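Local coordinates for protein acyl-CoA dehydrogenase (Bacillus subtilis, PDB 5LNX) that uses FAD to oxidise saturated acyl-CoA thioesters to 2,3-dehydroacyl-CoA, passing the electrons on to an acceptor, at residues 115-120 against 160-165. Sequence-based numbering, arbitrary orientation.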
ATOM      1  N   GLY D 115      36.529 -21.663  -8.010  1.00 42.69           N
ATOM      2  CA  GLY D 115      36.662 -20.200  -7.867  1.00 41.38           C
ATOM      3  C   GLY D 115      37.967 -19.631  -8.394  1.00 38.82           C
ATOM      4  O   GLY D 115      38.205 -18.434  -8.316  1.00 37.00           O
ATOM      5  N   ASP D 116      38.822 -20.490  -8.952  1.00 45.13           N
ATOM      6  CA  ASP D 116      39.991 -20.026  -9.740  1.00 46.93           C
ATOM      7  C   ASP D 116      39.562 -19.155 -10.922  1.00 38.74           C
ATOM      8  O   ASP D 116      40.272 -18.228 -11.302  1.00 32.82           O
ATOM      9  CB  ASP D 116      40.809 -21.208 -10.274  1.00 54.95           C
ATOM     10  CG  ASP D 116      42.054 -20.756 -11.047  1.00 61.60           C
ATOM     11  OD1 ASP D 116      42.910 -20.047 -10.461  1.00 66.36           O
ATOM     12  OD2 ASP D 116      42.166 -21.099 -12.242  1.00 63.11           O
ATOM     13  N   HIS D 117      38.388 -19.470 -11.470  1.00 36.93           N
ATOM     14  CA  HIS D 117      37.726 -18.658 -12.494  1.00 34.63           C
ATOM     15  C   HIS D 117      36.359 -18.144 -12.075  1.00 31.69           C
ATOM     16  O   HIS D 117      35.607 -18.825 -11.386  1.00 33.33           O
ATOM     17  CB  HIS D 117      37.527 -19.465 -13.762  1.00 36.56           C
ATOM     18  CG  HIS D 117      38.709 -19.469 -14.675  1.00 34.15           C
ATOM     19  ND1 HIS D 117      38.652 -20.011 -15.939  1.00 36.69           N
ATOM     20  CD2 HIS D 117      39.958 -18.976 -14.529  1.00 33.59           C
ATOM     21  CE1 HIS D 117      39.830 -19.880 -16.524  1.00 37.75           C
ATOM     22  NE2 HIS D 117      40.637 -19.247 -15.692  1.00 38.85           N
ATOM     23  N   LEU D 118      36.059 -16.934 -12.526  1.00 29.28           N
ATOM     24  CA  LEU D 118      34.814 -16.232 -12.212  1.00 32.60           C
ATOM     25  C   LEU D 118      33.929 -16.044 -13.457  1.00 40.17           C
ATOM     26  O   LEU D 118      34.408 -15.699 -14.551  1.00 40.08           O
ATOM     27  CB  LEU D 118      35.105 -14.850 -11.618  1.00 34.23           C
ATOM     28  CG  LEU D 118      33.862 -14.060 -11.165  1.00 33.66           C
ATOM     29  CD1 LEU D 118      33.359 -14.581  -9.831  1.00 34.46           C
ATOM     30  CD2 LEU D 118      34.132 -12.557 -11.101  1.00 33.33           C
ATOM     31  N   GLY D 119      32.622 -16.158 -13.231  1.00 39.05           N
ATOM     32  CA  GLY D 119      31.625 -16.293 -14.282  1.00 34.72           C
ATOM     33  C   GLY D 119      30.755 -15.056 -14.441  1.00 32.76           C
ATOM     34  O   GLY D 119      30.463 -14.348 -13.482  1.00 26.04           O
ATOM     35  N   ALA D 120      30.281 -14.851 -15.666  1.00 32.90           N
ATOM     36  CA  ALA D 120      29.465 -13.702 -16.000  1.00 35.42           C
ATOM     37  C   ALA D 120      28.423 -14.156 -17.028  1.00 37.41           C
ATOM     38  O   ALA D 120      28.562 -15.231 -17.591  1.00 35.20           O
ATOM     39  CB  ALA D 120      30.321 -12.622 -16.609  1.00 37.99           C
ATOM     40  N   ALA D 160      36.106  -8.596 -13.757  1.00 31.87           N
ATOM     41  CA  ALA D 160      36.593  -9.599 -12.810  1.00 29.57           C
ATOM     42  C   ALA D 160      36.465 -10.946 -13.476  1.00 26.13           C
ATOM     43  O   ALA D 160      37.191 -11.884 -13.167  1.00 26.95           O
ATOM     44  CB  ALA D 160      35.774  -9.569 -11.516  1.00 27.80           C
ATOM     45  N   ALA D 161      35.484 -11.054 -14.354  1.00 24.60           N
ATOM     46  CA  ALA D 161      35.096 -12.341 -14.883  1.00 25.50           C
ATOM     47  C   ALA D 161      36.066 -12.862 -15.952  1.00 29.10           C
ATOM     48  O   ALA D 161      36.595 -12.094 -16.763  1.00 22.74           O
ATOM     49  CB  ALA D 161      33.687 -12.295 -15.428  1.00 26.41           C
ATOM     50  N   ASP D 162      36.263 -14.188 -15.913  1.00 32.93           N
ATOM     51  CA  ASP D 162      37.126 -14.941 -16.836  1.00 34.01           C
ATOM     52  C   ASP D 162      36.325 -15.582 -17.977  1.00 37.06           C
ATOM     53  O   ASP D 162      36.808 -15.707 -19.113  1.00 37.93           O
ATOM     54  CB  ASP D 162      37.872 -16.055 -16.077  1.00 33.29           C
ATOM     55  CG  ASP D 162      38.719 -15.529 -14.939  1.00 34.30           C
ATOM     56  OD1 ASP D 162      39.831 -15.019 -15.209  1.00 37.29           O
ATOM     57  OD2 ASP D 162      38.268 -15.613 -13.773  1.00 34.13           O
ATOM     58  N   ILE D 163      35.124 -16.038 -17.634  1.00 35.88           N
ATOM     59  CA  ILE D 163      34.185 -16.630 -18.578  1.00 35.11           C
ATOM     60  C   ILE D 163      32.934 -15.754 -18.649  1.00 31.55           C
ATOM     61  O   ILE D 163      32.372 -15.390 -17.611  1.00 28.06           O
ATOM     62  CB  ILE D 163      33.742 -18.040 -18.113  1.00 36.99           C
ATOM     63  CG1 ILE D 163      34.906 -19.034 -18.157  1.00 39.93           C
ATOM     64  CG2 ILE D 163      32.491 -18.502 -18.854  1.00 38.00           C
ATOM     65  CD1 ILE D 163      35.365 -19.502 -19.519  1.00 40.09           C
ATOM     66  N   TYR D 164      32.485 -15.459 -19.872  1.00 27.48           N
ATOM     67  CA  TYR D 164      31.203 -14.759 -20.102  1.00 26.90           C
ATOM     68  C   TYR D 164      30.261 -15.584 -20.990  1.00 25.26           C
ATOM     69  O   TYR D 164      30.477 -15.714 -22.193  1.00 19.28           O
ATOM     70  CB  TYR D 164      31.403 -13.381 -20.743  1.00 27.43           C
ATOM     71  CG  TYR D 164      32.242 -12.398 -19.968  1.00 28.73           C
ATOM     72  CD1 TYR D 164      33.617 -12.557 -19.885  1.00 33.11           C
ATOM     73  CD2 TYR D 164      31.688 -11.250 -19.403  1.00 30.28           C
ATOM     74  CE1 TYR D 164      34.418 -11.646 -19.201  1.00 32.25           C
ATOM     75  CE2 TYR D 164      32.485 -10.326 -18.725  1.00 31.81           C
ATOM     76  CZ  TYR D 164      33.850 -10.534 -18.634  1.00 31.96           C
ATOM     77  OH  TYR D 164      34.658  -9.659 -17.950  1.00 36.27           O
ATOM     78  N   ILE D 165      29.190 -16.101 -20.383  1.00 25.76           N
ATOM     79  CA  ILE D 165      28.114 -16.772 -21.128  1.00 24.69           C
ATOM     80  C   ILE D 165      27.346 -15.714 -21.909  1.00 25.27           C
ATOM     81  O   ILE D 165      26.649 -14.872 -21.332  1.00 20.44           O
ATOM     82  CB  ILE D 165      27.136 -17.548 -20.223  1.00 24.29           C
ATOM     83  CG1 ILE D 165      27.868 -18.541 -19.328  1.00 26.77           C
ATOM     84  CG2 ILE D 165      26.089 -18.246 -21.063  1.00 23.26           C
ATOM     85  CD1 ILE D 165      28.981 -19.345 -19.984  1.00 26.98           C
TER
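A short parallel strand pairing, at the edge of the mixed sheet of the beta-rich middle domain of the acyl-CoA dehydrogenase fold, brings Leu-118 to Ala-120 alongside Ala-161 to Ile-165. Leu-118 O starts the pairing by accepting two backbone N-H groups, from Asp-162 (2.8 Å) and, almost straight, from Ile-163 (3.2 Å). Ala-120 N then makes a weak bond to Ile-163 O, and Ala-120 O receives Ile-165 N at 3.0 Å. Gly-119, without a side chain, lies beside Ile-163, and its CA makes a C-H...O contact with Ile-163 O.

Just ahead of the strands, a carboxylate extends the pairing. Asp-162 has CG anti to its carbonyl carbon (chi1 -58°), and OD2 takes the N-H of Leu-118 at 2.9 Å through its anti lone pair; aspartate is short enough to do this from the neighbouring backbone. Asp-162 CB makes a CH-pi contact over one face of the His-117 imidazole, 3.9 Å from the ring centroid, and the carboxylate stacks nearly parallel to the ring, the planes 18° apart. OD1 has a long, weak ion pair with Lys-186.

On the sheet face shared by Ala-120 and Tyr-164, the methyl group of alanine suits the close approach: Ala-120 CB touches both Ala-161 CB (3.6 Å) and Tyr-164 CD2, and Ala-161 CB lies over one face of the tyrosine ring, toward its rim. Separately, Leu-118 CD2 rests on Ala-160 CB. Tyr-164 OH is hydrogen-bonded to Gly-159 N, and its ring meets Phe-191 edge-to-face.

The side chain of Ala-120 comes within about 7 Å of the bound FAD, and the next residue, Phe-121, lines the flavin pocket. Strand 119-120 follows helix 102-114, on which His-117 and Ile-163 pack; Ile-165 touches helix 94-99, and strand 163-169 continues the sheet to antiparallel 179-185.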